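Local coordinates for uncharacterized protein (Xanthomonas campestris pv. campestris, PDB 3HIU) that is of unknown function but belongs to the ferritin-like DUF892 family and folds as a bundle of long helices, with a sodium ion bound in the crystal, at residues B[152-155]-B[156-160]. Sequence-based numbering, arbitrary orientation.
With EDO (1,2-ethanediol), chain L.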
loop_
_atom_site.group_PDB
_atom_site.type_symbol
_atom_site.label_atom_id
_atom_site.label_comp_id
_atom_site.label_asym_id
_atom_site.label_seq_id
_atom_site.Cartn_x
_atom_site.Cartn_y
_atom_site.Cartn_z
ATOM N N VAL B 152 3.889 8.904 -15.395
ATOM C CA VAL B 152 5.303 9.096 -15.089
ATOM C C VAL B 152 6.065 9.705 -16.272
ATOM O O VAL B 152 6.777 10.708 -16.133
ATOM C CB VAL B 152 5.967 7.773 -14.679
ATOM C CG1 VAL B 152 7.467 7.957 -14.569
ATOM C CG2 VAL B 152 5.396 7.291 -13.362
ATOM N N VAL B 153 5.901 9.093 -17.439
ATOM C CA VAL B 153 6.589 9.522 -18.638
ATOM C C VAL B 153 6.242 10.961 -18.984
ATOM O O VAL B 153 7.126 11.804 -19.140
ATOM C CB VAL B 153 6.222 8.620 -19.800
ATOM C CG1 VAL B 153 6.715 9.216 -21.103
ATOM C CG2 VAL B 153 6.809 7.235 -19.560
ATOM N N ALA B 154 4.949 11.240 -19.094
ATOM C CA ALA B 154 4.498 12.588 -19.409
ATOM C C ALA B 154 5.078 13.577 -18.415
ATOM O O ALA B 154 5.432 14.696 -18.773
ATOM C CB ALA B 154 2.986 12.662 -19.411
ATOM N N PHE B 155 5.178 13.161 -17.160
ATOM C CA PHE B 155 5.753 14.040 -16.159
ATOM C C PHE B 155 7.191 14.364 -16.544
ATOM O O PHE B 155 7.620 15.533 -16.531
ATOM C CB PHE B 155 5.729 13.397 -14.770
ATOM C CG PHE B 155 6.494 14.180 -13.752
ATOM C CD1 PHE B 155 5.872 15.173 -13.017
ATOM C CD2 PHE B 155 7.853 13.963 -13.568
ATOM C CE1 PHE B 155 6.587 15.918 -12.103
ATOM C CE2 PHE B 155 8.572 14.704 -12.655
ATOM C CZ PHE B 155 7.940 15.684 -11.922
ATOM N N LEU B 156 7.931 13.313 -16.888
ATOM C CA LEU B 156 9.344 13.451 -17.207
ATOM C C LEU B 156 9.551 14.355 -18.426
ATOM O O LEU B 156 10.266 15.351 -18.339
ATOM C CB LEU B 156 9.982 12.070 -17.417
ATOM C CG LEU B 156 10.030 11.160 -16.180
ATOM C CD1 LEU B 156 10.536 9.756 -16.519
ATOM C CD2 LEU B 156 10.876 11.790 -15.077
ATOM N N GLU B 157 8.903 14.007 -19.541
ATOM C CA GLU B 157 9.009 14.748 -20.795
ATOM C C GLU B 157 8.619 16.202 -20.632
ATOM O O GLU B 157 9.213 17.084 -21.248
ATOM C CB GLU B 157 8.125 14.102 -21.854
ATOM C CG GLU B 157 8.540 12.683 -22.189
ATOM C CD GLU B 157 7.559 11.987 -23.116
ATOM O OE1 GLU B 157 6.348 12.292 -23.047
ATOM O OE2 GLU B 157 8.004 11.130 -23.911
ATOM N N ARG B 158 7.611 16.439 -19.800
ATOM C CA ARG B 158 7.135 17.784 -19.483
ATOM C C ARG B 158 8.161 18.555 -18.644
ATOM O O ARG B 158 8.466 19.716 -18.932
ATOM C CB ARG B 158 5.796 17.685 -18.742
ATOM C CG ARG B 158 5.025 18.980 -18.577
ATOM C CD ARG B 158 3.617 18.713 -17.992
ATOM N NE ARG B 158 2.620 18.439 -19.026
ATOM C CZ ARG B 158 1.918 17.313 -19.148
ATOM N NH1 ARG B 158 2.071 16.319 -18.273
ATOM N NH2 ARG B 158 1.040 17.194 -20.147
ATOM N N GLU B 159 8.701 17.898 -17.621
ATOM C CA GLU B 159 9.650 18.525 -16.702
ATOM C C GLU B 159 10.919 19.029 -17.382
ATOM O O GLU B 159 11.356 20.152 -17.140
ATOM C CB GLU B 159 10.026 17.558 -15.577
ATOM C CG GLU B 159 11.431 17.767 -15.049
ATOM C CD GLU B 159 11.589 17.327 -13.611
ATOM O OE1 GLU B 159 12.020 16.178 -13.382
ATOM O OE2 GLU B 159 11.277 18.135 -12.713
ATOM N N GLN B 160 11.502 18.188 -18.229
ATOM C CA GLN B 160 12.770 18.495 -18.881
ATOM C C GLN B 160 12.559 19.072 -20.283
ATOM O O GLN B 160 13.441 18.992 -21.140
ATOM C CB GLN B 160 13.641 17.235 -18.955
ATOM C CG GLN B 160 12.893 16.004 -19.452
ATOM C CD GLN B 160 13.802 14.891 -19.945
ATOM O OE1 GLN B 160 14.934 14.739 -19.484
ATOM N NE2 GLN B 160 13.302 14.104 -20.891
HETATM C C1 EDO L . 3.431 10.726 -24.222
HETATM O O1 EDO L . 4.075 11.594 -23.277
HETATM C C2 EDO L . 4.360 10.414 -25.387
HETATM O O2 EDO L . 5.714 10.422 -24.921
#
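Val153 O and Glu157 N, 2.9 Å apart, make the straightest (N-H...O 169°) of the successive i to i+4 backbone hydrogen bonds that tie residues 152-159 into the last turns of helix 124-159. Arg158 N reaches Ala154 O at 3.0 Å with the donor well off the carbonyl plane. Gln160, just beyond the helix, has left helical backbone angles, yet its N still bonds to Leu156 O.

Apolar contacts run along one flank. Val152 and Leu156 extend alongside each other in the same direction, with CG1 of Val152 4.1 Å from CD1 of Leu156; the other leucine branch, CD2, lies 4.0 Å from Phe155 CD2. With CG anti to the backbone N (chi1 171°) and beside the carbonyl carbon, the Phe155 ring is held close to the amide N of the next residue, Leu156.

Among polar groups, Glu157 extends alongside Val153, its CD 3.5 Å from the valine CG1. Its OE1 accepts a hydrogen bond from O2 of a 1,2-ethanediol, probably a crystallisation additive, at 2.7 Å; the approach of the diol O1 is too short to be trusted. The Glu159 carboxylate meets the Phe155 ring at a slant, the planes 65° apart, with OE1 3.8 Å from CE2. Its main polar partner is across the dimer, where OE2 forms a salt bridge with Arg6 of the second subunit.

These are regular helix contacts at the C-terminal end of the last helix of a ferritin-like bundle. Phe155 and Arg158 meet Tyr35 in the loop between helices 2-28 and 36-62, whereas Val152 and Val153 pack on Val116 of the second subunit, in its helix 94-120.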